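Local coordinates for Lmo1340 protein (Listeria monocytogenes, PDB 4NLM) that is of unknown function but is probably a surface lipoprotein whose chain folds into a YqgU-like beta-propeller domain, at residues G269-Y274 against M321-I326; N188-N193 against Q208-S213; R101-Y106 against I119-G124; V51-K56 against G332-Y337; Q225-D230 against T277-N282. All coordinates share one frame; numbering follows the deposited sequence. Where two conformers were deposited one is given.

In the fold
All five contacts belong to one beta-propeller. Contacts 2 and 3 are hairpins within single sheets, held by antiparallel backbone bonds, and their centres lie about 27 Å apart. Contact 4, the buried one, has no hydrogen bond across it; it packs a tryptophan of one sheet on leucines of another, and the chain it spans encloses the other four. Contacts 1 and 5 rely on loops, ring faces and waters; contact 5 is a surface contact though it lies close to the chain's centre, and both reach the sheet containing strand 225-229. Contact 4 touches contact 1 (Y337 on D322) and contact 3 (L54 on L121), and F226 of contact 5 packs on I191 of contact 2.

Contact 1 (G269-Y274 against M321-I326); sequences GTFVPY and MDNQPI
Y274 and N323 join two loops by a side-chain-to-backbone bond and ring packing, where the chain leaving strand 269-271 meets the connection between strands 313-321 and 326-328. CG anti to the backbone N (chi1 172°) carries the N323 amide toward Y274, whose N donates to N323 OD1 at 2.8 Å, in the carbonyl plane and on a lone pair, N-H...O angle 158°. The amide's other end, ND2, points at the rim of the F271 ring, 3.6 Å from CZ, with ring and amide planes nearly perpendicular. ND2 donates to a water 3.0 Å away, which donates to V272 O, so both amide ends are tied to segment 269-274. That water lies over the centre of one face of the Y274 ring. On the opposite face sits P325, its CG 3.9 Å from the ring centroid in a CH-pi contact. F287 and Y302 pack on N323 from neighbouring strands. Loop 321-326 passes from one sheet to the next, as the links between blades do in a beta-propeller.

Contact 2 (N188-N193 against Q208-S213); sequences NLVISN and QDIRDS
V190 and Q208 form the antiparallel hydrogen-bonded pair of a beta hairpin, strands 189-194 and 203-209 of one propeller sheet. V190 N donates to Q208 O at 2.9 Å, and Q208 N returns the bond to V190 O at 3.0 Å. V190 O has a second donor, since Q208 NE2 reaches it at 3.3 Å from well above its carbonyl plane. The same NE2 also gives a bond to S192 OG, 3.0 Å away, and this hydroxyl is bonded to N194 as well. One amide nitrogen therefore bridges two residues of the facing strand. It gets there because CG of Q208 stands between the backbone N and carbonyl carbon (chi1 48°) and the chain then bends at chi2, folding back over V190. At the other end I210 N donates to N188 O at 2.9 Å as the chain enters a type I turn from D209 to D212. D209 OD1 takes the backbone N of R211, making an Asx turn, while R211 grips the carboxylate side-on in a salt bridge, NH1 to OD2 at 2.8 Å and NE to OD1. I210 crosses N188 at about a right angle and rests on W184 of the edge strand. The guanidinium so fixed is stacked by the N188 amide, the planes 20° apart and N188 ND2 3.7 Å from R211 CZ.

Contact 3 (R101-Y106 against I119-G124); sequences RNILLY and IALNDG
R101 O is gripped twice, by the backbone N of L121 at 3.0 Å and by a water donating at 2.7 Å; the water also accepts from N122 N, tying the loop after strand 114-120 to the residue leading into strand 102-108. Next along, N102 and A120 are a non-hydrogen-bonded pair, where N102 OD1 comes within 3.5 Å of A120 CA. I103 and I119 follow as an antiparallel hydrogen-bonded pair, with I103 N to I119 O and I119 N to I103 O both 2.8 Å. This is the central hairpin of a four-stranded antiparallel propeller sheet. On the side of I103 and I119, L121 sets its CG beside its own backbone N (chi1 -75°), which lays CD1 against the R101-N102 peptide, 3.6 Å from N102 N. Further along strand 102-108, L105 CB meets I119 CD1 at 4.1 Å, the two side chains running aslant to each other, and F85 of strand 81-87 packs on both residues.

Contact 4 (V51-K56 against G332-Y337); sequences VGWLSK and GDLVLY
W53 and L336 meet at the seam of the beta-propeller where the sheet built of strands 47-55 to 81-87 packs on the last sheet, bringing together two segments 276 residues apart along the chain at their closest ends. Strands 51-53 and 334-337 run antiparallel, their axes 8.2 Å apart and their directions at 175°, and no hydrogen bond crosses between them; side chains do the joining. The W53 indole reaches across to strand 334-337, its CG beside the backbone N (chi1 -65°). L336 presses one face of the indole: its CD1 stands over the five-membered ring, 3.7 Å from the centroid and 12° off the normal, in a CH-pi contact, and its CG is 3.6 Å from W53 CE2. The same CD1 lies against the backbone of G52, 3.8 Å from its carbonyl carbon. L334 approaches the benzo end instead, crossing the indole at about a right angle, with CB 3.8 Å from W53 CH2. The one polar atom of the indole, NE1, is satisfied by L327 O of strand 326-328, which helps to hold the ring's rotation. Beyond W53 the chain makes a classic bulge at L54 and S55 opposite S58. V344 of strand 343-346 backs both leucines, I76 and Y77 touch L334, and V59 of strand 58-65 meets W53.

Contact 5 (Q225-D230 against T277-N282); sequences QFAVHD and TNFDKN
H229 and F279 supply the aromatic part of the contact. CG anti to the backbone N (chi1 -156°) carries the H229 ring toward the loop. The edge of the imidazole turns toward the face of F279 in an edge-to-face pair, centroids 5.9 Å apart and planes at 60°. H229 CB sits over the centre of the same phenyl ring, 3.8 Å from the centroid, as a CH-pi contact, while A227 CB touches F279 CE2 at 3.8 Å. Two carbonyls approach the imidazole: T277 O over a face, 3.5 Å from H229 CG, and F279 O at an edge, close to CD2. A weak bond from H229 NE2 to N278 OD1 is bent to 121° and is doubtful, since N278 has two conformers; N278 ND2 bonds S328 OG. Water joins the backbones at two places: one molecule donates to V228 O and T277 O, another links D230 O with K281 N. Charge enters with D230 and D280, side by side with nearly coplanar carboxylates, their OD2 atoms 4.2 Å apart. Strand 225-229 pairs antiparallel with strand 232-238, whose V232 and L234 pack on F279, while the 277-282 loop leads on to strand 284-289 of the propeller.

Contact 1 (G269-Y274 against M321-I326)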
# COMPACT_ATOMS: atom_id res chain seq x y z
N GLY A 269 13.94 -9.98 14.30
CA GLY A 269 14.84 -9.10 13.54
C GLY A 269 14.39 -7.64 13.55
O GLY A 269 13.62 -7.23 14.42
N THR A 270 14.85 -6.87 12.57
CA THR A 270 14.51 -5.47 12.49
C THR A 270 13.01 -5.27 12.36
O THR A 270 12.33 -6.00 11.65
CB THR A 270 15.21 -4.82 11.28
OG1 THR A 270 16.63 -4.92 11.43
CG2 THR A 270 14.84 -3.36 11.15
N PHE A 271 12.49 -4.24 13.04
CA PHE A 271 11.09 -3.86 12.94
C PHE A 271 11.02 -2.57 12.12
O PHE A 271 11.73 -1.62 12.42
CB PHE A 271 10.48 -3.62 14.32
CG PHE A 271 9.05 -3.19 14.26
CD1 PHE A 271 8.05 -4.12 13.99
CD2 PHE A 271 8.70 -1.87 14.39
CE1 PHE A 271 6.74 -3.74 13.90
CE2 PHE A 271 7.38 -1.49 14.32
CZ PHE A 271 6.39 -2.42 14.06
N VAL A 272 10.19 -2.51 11.09
CA VAL A 272 10.09 -1.30 10.26
C VAL A 272 8.73 -0.66 10.52
O VAL A 272 7.69 -1.26 10.26
CB VAL A 272 10.24 -1.63 8.79
CG1 VAL A 272 10.16 -0.36 7.96
CG2 VAL A 272 11.57 -2.33 8.54
N PRO A 273 8.71 0.57 11.03
CA PRO A 273 7.45 1.24 11.25
C PRO A 273 6.72 1.53 9.94
O PRO A 273 7.32 1.50 8.84
CB PRO A 273 7.85 2.54 11.94
CG PRO A 273 9.17 2.25 12.56
CD PRO A 273 9.84 1.34 11.57
N TYR A 274 5.43 1.82 10.01
CA TYR A 274 4.69 2.15 8.83
C TYR A 274 5.13 3.48 8.20
O TYR A 274 5.45 4.45 8.89
CB TYR A 274 3.19 2.24 9.11
CG TYR A 274 2.57 0.89 9.41
CD1 TYR A 274 2.41 -0.04 8.39
CD2 TYR A 274 2.18 0.54 10.70
CE1 TYR A 274 1.87 -1.29 8.65
CE2 TYR A 274 1.64 -0.71 10.97
CZ TYR A 274 1.48 -1.61 9.95
OH TYR A 274 0.96 -2.85 10.24
N MSE A 321 2.65 8.97 19.49
CA MSE A 321 1.62 8.29 18.68
C MSE A 321 1.86 6.82 18.58
O MSE A 321 2.98 6.37 18.79
CB MSE A 321 1.82 8.60 17.19
CG MSE A 321 1.80 10.07 16.96
SE MSE A 321 0.50 10.26 15.56
CE MSE A 321 -0.81 11.18 16.71
N ASP A 322 0.83 6.09 18.17
CA ASP A 322 0.99 4.69 17.83
C ASP A 322 1.21 4.48 16.34
O ASP A 322 0.66 5.20 15.46
CB ASP A 322 -0.16 3.83 18.28
CG ASP A 322 0.20 2.34 18.23
OD1 ASP A 322 1.44 1.98 18.35
OD2 ASP A 322 -0.74 1.52 18.10
N ASN A 323 2.11 3.57 16.05
CA ASN A 323 2.47 3.19 14.70
C ASN A 323 1.34 2.37 14.08
O ASN A 323 1.12 1.26 14.52
CB ASN A 323 3.75 2.37 14.78
CG ASN A 323 4.16 1.75 13.47
OD1 ASN A 323 4.35 2.46 12.47
ND2 ASN A 323 4.32 0.43 13.46
N GLN A 324 0.64 2.92 13.09
CA GLN A 324 -0.42 2.19 12.40
C GLN A 324 -0.36 2.65 10.94
O GLN A 324 0.28 3.65 10.64
CB GLN A 324 -1.79 2.48 13.00
CG GLN A 324 -1.85 2.16 14.50
CD GLN A 324 -3.22 2.34 15.10
OE1 GLN A 324 -4.17 2.69 14.43
NE2 GLN A 324 -3.32 2.06 16.39
N PRO A 325 -1.03 1.95 10.03
CA PRO A 325 -0.94 2.35 8.62
C PRO A 325 -1.38 3.78 8.37
O PRO A 325 -2.29 4.31 9.02
CB PRO A 325 -1.85 1.33 7.94
CG PRO A 325 -1.75 0.10 8.78
CD PRO A 325 -1.74 0.67 10.17
N ILE A 326 -0.76 4.36 7.34
CA ILE A 326 -1.03 5.74 6.88
C ILE A 326 -1.03 5.78 5.36
O ILE A 326 -0.27 5.09 4.74
CB ILE A 326 -0.05 6.76 7.45
CG1 ILE A 326 1.41 6.27 7.35
CG2 ILE A 326 -0.44 7.13 8.88
CD1 ILE A 326 2.45 7.34 7.71
O HOH W 1 5.05 -1.31 11.12

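Contact 2 (N188-N193 against Q208-S213)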
# COMPACT_ATOMS: atom_id res chain seq x y z
N ASN A 188 7.53 -1.51 -18.58
CA ASN A 188 7.97 -2.92 -18.70
C ASN A 188 9.12 -3.31 -17.79
O ASN A 188 9.78 -4.31 -18.03
CB ASN A 188 8.41 -3.21 -20.14
CG ASN A 188 7.25 -3.23 -21.14
OD1 ASN A 188 6.29 -3.98 -20.97
ND2 ASN A 188 7.34 -2.40 -22.17
N LEU A 189 9.36 -2.54 -16.75
CA LEU A 189 10.48 -2.77 -15.85
C LEU A 189 10.02 -3.11 -14.45
O LEU A 189 9.05 -2.53 -13.95
CB LEU A 189 11.37 -1.53 -15.74
CG LEU A 189 12.10 -1.10 -17.00
CD1 LEU A 189 12.81 0.23 -16.81
CD2 LEU A 189 13.09 -2.15 -17.48
N VAL A 190 10.71 -4.05 -13.81
CA VAL A 190 10.40 -4.42 -12.43
C VAL A 190 11.70 -4.46 -11.66
O VAL A 190 12.76 -4.76 -12.21
CB VAL A 190 9.70 -5.80 -12.34
CG1 VAL A 190 10.59 -6.92 -12.85
CG2 VAL A 190 9.28 -6.10 -10.91
N ILE A 191 11.63 -4.06 -10.40
CA ILE A 191 12.73 -4.16 -9.48
C ILE A 191 12.35 -5.27 -8.48
O ILE A 191 11.18 -5.39 -8.07
CB ILE A 191 12.97 -2.84 -8.71
CG1 ILE A 191 13.48 -1.73 -9.62
CG2 ILE A 191 13.98 -3.03 -7.58
CD1 ILE A 191 13.52 -0.36 -8.97
N SER A 192 13.33 -6.08 -8.14
CA SER A 192 13.13 -7.13 -7.16
C SER A 192 14.25 -7.13 -6.14
O SER A 192 15.38 -6.74 -6.47
CB SER A 192 13.03 -8.50 -7.84
OG SER A 192 14.22 -8.84 -8.55
N ASN A 193 13.93 -7.55 -4.92
CA ASN A 193 14.93 -7.68 -3.88
C ASN A 193 15.19 -9.16 -3.75
O ASN A 193 14.35 -9.89 -3.24
CB ASN A 193 14.44 -7.10 -2.55
CG ASN A 193 15.55 -7.03 -1.50
OD1 ASN A 193 16.68 -7.39 -1.75
ND2 ASN A 193 15.21 -6.53 -0.32
N GLN A 208 15.01 -5.38 -14.07
CA GLN A 208 14.88 -6.22 -15.26
C GLN A 208 13.66 -5.83 -16.05
O GLN A 208 12.69 -5.29 -15.53
CB GLN A 208 14.73 -7.69 -14.87
CG GLN A 208 13.70 -7.92 -13.77
CD GLN A 208 14.30 -8.40 -12.45
OE1 GLN A 208 14.93 -9.48 -12.43
NE2 GLN A 208 14.08 -7.65 -11.33
N ASP A 209 13.73 -6.09 -17.35
CA ASP A 209 12.59 -5.93 -18.22
C ASP A 209 11.77 -7.21 -18.11
O ASP A 209 12.31 -8.30 -18.23
CB ASP A 209 13.07 -5.68 -19.65
CG ASP A 209 11.95 -5.28 -20.59
OD1 ASP A 209 10.96 -6.03 -20.71
OD2 ASP A 209 12.06 -4.19 -21.19
N ILE A 210 10.47 -7.08 -17.92
CA ILE A 210 9.58 -8.24 -17.69
C ILE A 210 9.44 -9.20 -18.85
O ILE A 210 8.92 -10.32 -18.72
CB ILE A 210 8.16 -7.82 -17.28
CG1 ILE A 210 7.46 -7.04 -18.39
CG2 ILE A 210 8.19 -7.04 -15.98
CD1 ILE A 210 6.00 -6.74 -18.11
N ARG A 211 9.89 -8.76 -20.00
CA ARG A 211 9.81 -9.55 -21.20
C ARG A 211 11.02 -10.46 -21.38
O ARG A 211 10.94 -11.47 -22.10
CB ARG A 211 9.71 -8.59 -22.38
CG ARG A 211 8.39 -7.82 -22.40
CD ARG A 211 8.40 -6.75 -23.47
NE ARG A 211 9.37 -5.70 -23.17
CZ ARG A 211 9.67 -4.67 -23.95
NH1 ARG A 211 10.56 -3.78 -23.53
NH2 ARG A 211 9.10 -4.51 -25.15
N ASP A 212 12.14 -10.11 -20.75
CA ASP A 212 13.38 -10.87 -20.91
C ASP A 212 14.26 -10.86 -19.67
O ASP A 212 14.92 -9.85 -19.37
CB ASP A 212 14.18 -10.28 -22.08
CG ASP A 212 15.49 -11.00 -22.32
OD1 ASP A 212 15.67 -12.11 -21.79
OD2 ASP A 212 16.35 -10.45 -23.04
N SER A 213 14.32 -11.99 -18.97
CA SER A 213 15.10 -12.07 -17.74
C SER A 213 16.61 -11.92 -17.97
O SER A 213 17.35 -11.67 -17.03
CB SER A 213 14.81 -13.37 -16.99
OG SER A 213 15.07 -14.50 -17.80

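Contact 3 (R101-Y106 against I119-G124)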
# COMPACT_ATOMS: atom_id res chain seq x y z
N ARG A 101 -9.41 5.63 -10.98
CA ARG A 101 -10.53 5.44 -11.90
C ARG A 101 -11.18 4.08 -11.77
O ARG A 101 -12.34 3.94 -12.10
CB ARG A 101 -10.08 5.61 -13.34
CG ARG A 101 -9.70 7.04 -13.70
CD ARG A 101 -9.27 7.21 -15.16
NE ARG A 101 -8.53 8.46 -15.35
CZ ARG A 101 -7.80 8.76 -16.42
NH1 ARG A 101 -7.69 7.90 -17.43
NH2 ARG A 101 -7.16 9.92 -16.48
N ASN A 102 -10.43 3.09 -11.29
CA ASN A 102 -10.92 1.73 -11.18
C ASN A 102 -10.58 1.11 -9.84
O ASN A 102 -9.71 1.57 -9.14
CB ASN A 102 -10.24 0.85 -12.24
CG ASN A 102 -10.57 1.25 -13.66
OD1 ASN A 102 -11.74 1.25 -14.05
ND2 ASN A 102 -9.57 1.58 -14.43
N ILE A 103 -11.26 0.02 -9.57
CA ILE A 103 -11.01 -0.83 -8.43
C ILE A 103 -10.65 -2.23 -8.95
O ILE A 103 -11.21 -2.67 -9.95
CB ILE A 103 -12.27 -0.96 -7.56
CG1 ILE A 103 -12.59 0.37 -6.88
CG2 ILE A 103 -12.09 -2.04 -6.50
CD1 ILE A 103 -13.96 0.43 -6.25
N LEU A 104 -9.68 -2.88 -8.30
CA LEU A 104 -9.44 -4.29 -8.46
C LEU A 104 -10.10 -4.99 -7.29
O LEU A 104 -9.87 -4.63 -6.13
CB LEU A 104 -7.96 -4.60 -8.38
CG LEU A 104 -7.58 -6.05 -8.16
CD1 LEU A 104 -7.87 -6.89 -9.36
CD2 LEU A 104 -6.12 -6.15 -7.79
N LEU A 105 -10.95 -5.96 -7.60
CA LEU A 105 -11.56 -6.79 -6.59
C LEU A 105 -11.16 -8.22 -6.86
O LEU A 105 -11.41 -8.76 -7.95
CB LEU A 105 -13.09 -6.70 -6.64
CG LEU A 105 -13.84 -7.58 -5.65
CD1 LEU A 105 -13.50 -7.21 -4.22
CD2 LEU A 105 -15.32 -7.45 -5.92
N TYR A 106 -10.54 -8.85 -5.86
CA TYR A 106 -10.22 -10.26 -5.91
C TYR A 106 -11.13 -10.91 -4.89
O TYR A 106 -11.05 -10.59 -3.69
CB TYR A 106 -8.75 -10.47 -5.60
CG TYR A 106 -8.27 -11.91 -5.61
CD1 TYR A 106 -8.66 -12.82 -6.59
CD2 TYR A 106 -7.43 -12.38 -4.60
CE1 TYR A 106 -8.20 -14.10 -6.61
CE2 TYR A 106 -6.97 -13.67 -4.62
CZ TYR A 106 -7.37 -14.54 -5.61
OH TYR A 106 -6.93 -15.86 -5.62
N ILE A 119 -13.30 -2.93 -11.82
CA ILE A 119 -14.58 -2.26 -11.76
C ILE A 119 -14.39 -0.77 -11.89
O ILE A 119 -13.56 -0.19 -11.19
CB ILE A 119 -15.23 -2.56 -10.42
CG1 ILE A 119 -15.50 -4.07 -10.30
CG2 ILE A 119 -16.53 -1.78 -10.22
CD1 ILE A 119 -15.72 -4.60 -8.92
N ALA A 120 -15.17 -0.15 -12.77
CA ALA A 120 -15.08 1.31 -12.94
C ALA A 120 -15.73 2.03 -11.78
O ALA A 120 -16.86 1.75 -11.42
CB ALA A 120 -15.71 1.75 -14.26
N LEU A 121 -15.01 3.00 -11.24
CA LEU A 121 -15.55 3.77 -10.13
C LEU A 121 -16.74 4.64 -10.49
O LEU A 121 -17.62 4.85 -9.66
CB LEU A 121 -14.45 4.63 -9.51
CG LEU A 121 -13.46 3.84 -8.66
CD1 LEU A 121 -12.17 4.61 -8.47
CD2 LEU A 121 -14.11 3.50 -7.33
N ASN A 122 -16.79 5.13 -11.73
CA ASN A 122 -17.86 6.07 -12.04
C ASN A 122 -19.25 5.45 -12.12
O ASN A 122 -20.23 6.10 -11.77
CB ASN A 122 -17.54 6.93 -13.26
CG ASN A 122 -17.30 6.14 -14.53
OD1 ASN A 122 -17.42 4.92 -14.57
ND2 ASN A 122 -16.92 6.85 -15.58
N ASP A 123 -19.34 4.20 -12.56
CA ASP A 123 -20.64 3.56 -12.66
C ASP A 123 -20.73 2.13 -12.13
O ASP A 123 -21.79 1.52 -12.24
CB ASP A 123 -21.16 3.63 -14.11
CG ASP A 123 -20.30 2.85 -15.09
OD1 ASP A 123 -19.38 2.12 -14.67
OD2 ASP A 123 -20.57 2.93 -16.31
N GLY A 124 -19.64 1.60 -11.56
CA GLY A 124 -19.65 0.25 -11.01
C GLY A 124 -19.69 -0.87 -12.03
O GLY A 124 -19.94 -2.03 -11.69
O HOH W 2 -14.20 5.53 -13.34

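Contact 4 (V51-K56 against G332-Y337)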
# COMPACT_ATOMS: atom_id res chain seq x y z
N VAL A 51 -10.90 1.68 2.38
CA VAL A 51 -9.84 1.07 1.60
C VAL A 51 -8.74 2.10 1.25
O VAL A 51 -7.57 1.79 1.23
CB VAL A 51 -10.43 0.48 0.31
CG1 VAL A 51 -9.34 -0.05 -0.63
CG2 VAL A 51 -11.43 -0.62 0.65
N GLY A 52 -9.16 3.32 0.97
CA GLY A 52 -8.24 4.39 0.57
C GLY A 52 -8.98 5.58 0.03
O GLY A 52 -10.18 5.65 0.09
N TRP A 53 -8.22 6.52 -0.54
CA TRP A 53 -8.77 7.72 -1.12
C TRP A 53 -9.30 7.46 -2.53
O TRP A 53 -8.70 6.72 -3.31
CB TRP A 53 -7.70 8.80 -1.26
CG TRP A 53 -7.17 9.28 0.07
CD1 TRP A 53 -5.98 8.96 0.62
CD2 TRP A 53 -7.78 10.21 0.92
NE1 TRP A 53 -5.81 9.62 1.81
CE2 TRP A 53 -6.93 10.37 2.04
CE3 TRP A 53 -8.98 10.91 0.90
CZ2 TRP A 53 -7.23 11.23 3.09
CZ3 TRP A 53 -9.30 11.71 1.94
CH2 TRP A 53 -8.42 11.88 3.03
N LEU A 54 -10.40 8.12 -2.85
CA LEU A 54 -10.90 8.19 -4.24
C LEU A 54 -10.72 9.56 -4.87
O LEU A 54 -10.68 9.67 -6.10
CB LEU A 54 -12.36 7.78 -4.31
CG LEU A 54 -12.66 6.33 -3.94
CD1 LEU A 54 -14.15 6.09 -3.99
CD2 LEU A 54 -11.92 5.38 -4.84
N SER A 55 -10.59 10.60 -4.03
CA SER A 55 -10.41 11.97 -4.49
C SER A 55 -9.93 12.75 -3.28
O SER A 55 -9.85 12.21 -2.20
CB SER A 55 -11.72 12.56 -4.98
OG SER A 55 -12.61 12.91 -3.94
N LYS A 56 -9.70 14.05 -3.44
CA LYS A 56 -9.23 14.84 -2.31
C LYS A 56 -10.25 14.90 -1.19
O LYS A 56 -9.89 15.19 -0.05
CB LYS A 56 -8.81 16.26 -2.71
CG LYS A 56 -9.92 17.10 -3.21
CD LYS A 56 -9.42 18.49 -3.58
CE LYS A 56 -10.53 19.32 -4.17
NZ LYS A 56 -10.07 20.71 -4.46
N GLY A 332 -2.88 17.87 -1.34
CA GLY A 332 -3.35 18.26 -0.00
C GLY A 332 -2.62 17.54 1.10
O GLY A 332 -1.78 16.66 0.89
N ASP A 333 -3.06 17.84 2.32
CA ASP A 333 -2.37 17.39 3.54
C ASP A 333 -3.09 16.38 4.37
O ASP A 333 -2.65 16.10 5.49
CB ASP A 333 -2.01 18.62 4.36
CG ASP A 333 -1.14 19.57 3.58
OD1 ASP A 333 -0.13 19.11 2.96
OD2 ASP A 333 -1.49 20.75 3.55
N LEU A 334 -4.15 15.81 3.86
CA LEU A 334 -4.90 14.83 4.64
C LEU A 334 -4.34 13.42 4.44
O LEU A 334 -4.05 13.00 3.33
CB LEU A 334 -6.37 14.88 4.28
CG LEU A 334 -7.06 16.21 4.44
CD1 LEU A 334 -8.53 16.07 4.09
CD2 LEU A 334 -6.90 16.76 5.85
N VAL A 335 -4.32 12.68 5.55
CA VAL A 335 -3.72 11.34 5.55
C VAL A 335 -4.63 10.41 6.34
O VAL A 335 -5.01 10.70 7.48
CB VAL A 335 -2.33 11.41 6.22
CG1 VAL A 335 -1.73 10.03 6.42
CG2 VAL A 335 -1.40 12.30 5.43
N LEU A 336 -5.04 9.32 5.71
CA LEU A 336 -5.81 8.28 6.42
C LEU A 336 -4.87 7.60 7.38
O LEU A 336 -3.72 7.34 7.08
CB LEU A 336 -6.40 7.29 5.44
CG LEU A 336 -7.53 7.85 4.55
CD1 LEU A 336 -7.77 6.93 3.36
CD2 LEU A 336 -8.80 8.04 5.36
N TYR A 337 -5.43 7.22 8.54
CA TYR A 337 -4.66 6.62 9.61
C TYR A 337 -5.43 5.48 10.26
O TYR A 337 -6.62 5.63 10.54
CB TYR A 337 -4.34 7.68 10.69
CG TYR A 337 -3.69 7.16 11.95
CD1 TYR A 337 -2.42 6.65 11.93
CD2 TYR A 337 -4.36 7.17 13.18
CE1 TYR A 337 -1.81 6.17 13.06
CE2 TYR A 337 -3.78 6.69 14.34
CZ TYR A 337 -2.50 6.19 14.29
OH TYR A 337 -1.95 5.69 15.47

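Contact 5 (Q225-D230 against T277-N282)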
# COMPACT_ATOMS: atom_id res chain seq x y z
N GLN A 225 14.36 -3.49 2.58
CA GLN A 225 13.00 -3.26 2.13
C GLN A 225 13.09 -2.13 1.12
O GLN A 225 13.98 -1.28 1.23
CB GLN A 225 12.13 -2.85 3.34
CG GLN A 225 10.64 -2.76 3.04
CD GLN A 225 9.84 -2.54 4.30
OE1 GLN A 225 10.15 -3.13 5.32
NE2 GLN A 225 8.78 -1.78 4.21
N PHE A 226 12.17 -2.04 0.16
CA PHE A 226 12.19 -0.96 -0.82
C PHE A 226 10.78 -0.67 -1.24
O PHE A 226 9.87 -1.47 -1.03
CB PHE A 226 13.08 -1.31 -2.00
CG PHE A 226 12.47 -2.31 -2.93
CD1 PHE A 226 12.48 -3.66 -2.65
CD2 PHE A 226 11.88 -1.89 -4.11
CE1 PHE A 226 11.91 -4.58 -3.50
CE2 PHE A 226 11.30 -2.80 -4.96
CZ PHE A 226 11.31 -4.14 -4.65
N ALA A 227 10.61 0.48 -1.88
CA ALA A 227 9.32 0.88 -2.42
C ALA A 227 9.58 1.87 -3.55
O ALA A 227 10.61 2.54 -3.54
CB ALA A 227 8.41 1.48 -1.34
N VAL A 228 8.63 1.98 -4.46
CA VAL A 228 8.73 2.92 -5.57
C VAL A 228 7.46 3.75 -5.61
O VAL A 228 6.35 3.25 -5.43
CB VAL A 228 8.93 2.17 -6.92
CG1 VAL A 228 9.04 3.13 -8.09
CG2 VAL A 228 10.15 1.29 -6.85
N HIS A 229 7.62 5.04 -5.84
CA HIS A 229 6.44 5.85 -6.07
C HIS A 229 6.89 7.16 -6.68
O HIS A 229 7.89 7.70 -6.26
CB HIS A 229 5.65 6.13 -4.80
CG HIS A 229 4.23 6.44 -5.07
ND1 HIS A 229 3.34 5.47 -5.49
CD2 HIS A 229 3.52 7.58 -4.96
CE1 HIS A 229 2.15 6.01 -5.65
NE2 HIS A 229 2.24 7.30 -5.35
N ASP A 230 6.09 7.67 -7.62
CA ASP A 230 6.35 8.97 -8.21
C ASP A 230 7.82 9.18 -8.62
O ASP A 230 8.43 10.22 -8.37
CB ASP A 230 5.84 10.05 -7.26
CG ASP A 230 4.32 10.14 -7.23
OD1 ASP A 230 3.62 9.48 -8.02
OD2 ASP A 230 3.81 10.91 -6.39
N THR A 277 2.75 4.88 1.61
CA THR A 277 3.18 4.39 0.31
C THR A 277 3.01 5.41 -0.80
O THR A 277 3.64 5.29 -1.83
CB THR A 277 2.40 3.11 -0.02
OG1 THR A 277 1.01 3.39 0.01
CG2 THR A 277 2.76 1.98 0.95
N ASN A 278 2.21 6.43 -0.56
CA ASN A 278 1.98 7.46 -1.53
C ASN A 278 2.97 8.62 -1.35
O ASN A 278 2.58 9.74 -1.05
CB ASN A 278 0.55 7.93 -1.38
CG ASN A 278 0.06 8.69 -2.58
OD1 ASN A 278 -0.02 8.16 -3.72
ND2 ASN A 278 -0.31 9.94 -2.35
N PHE A 279 4.26 8.32 -1.44
CA PHE A 279 5.30 9.33 -1.29
C PHE A 279 5.76 9.90 -2.62
O PHE A 279 5.48 9.35 -3.69
CB PHE A 279 6.49 8.76 -0.49
CG PHE A 279 7.18 7.58 -1.12
CD1 PHE A 279 8.14 7.76 -2.12
CD2 PHE A 279 6.87 6.29 -0.76
CE1 PHE A 279 8.77 6.67 -2.67
CE2 PHE A 279 7.48 5.21 -1.35
CZ PHE A 279 8.43 5.41 -2.31
N ASP A 280 6.45 11.04 -2.52
CA ASP A 280 7.00 11.67 -3.69
C ASP A 280 8.29 12.42 -3.32
O ASP A 280 8.74 12.37 -2.18
CB ASP A 280 5.95 12.55 -4.38
CG ASP A 280 5.47 13.69 -3.52
OD1 ASP A 280 6.29 14.33 -2.85
OD2 ASP A 280 4.26 13.99 -3.54
N LYS A 281 8.88 13.12 -4.28
CA LYS A 281 10.15 13.80 -4.07
C LYS A 281 10.12 14.82 -2.93
O LYS A 281 11.17 15.17 -2.42
CB LYS A 281 10.56 14.53 -5.34
CG LYS A 281 9.62 15.69 -5.65
CD LYS A 281 10.07 16.40 -6.92
CE LYS A 281 9.10 17.50 -7.36
NZ LYS A 281 9.58 18.27 -8.54
N ASN A 282 8.94 15.33 -2.59
CA ASN A 282 8.80 16.31 -1.51
C ASN A 282 8.09 15.89 -0.23
O ASN A 282 8.07 16.68 0.72
CB ASN A 282 8.08 17.55 -2.04
CG ASN A 282 8.86 18.29 -3.09
OD1 ASN A 282 8.43 18.47 -4.23
ND2 ASN A 282 10.02 18.69 -2.71
O HOH W 3 5.03 3.09 -2.73
O HOH W 4 8.42 12.75 -7.17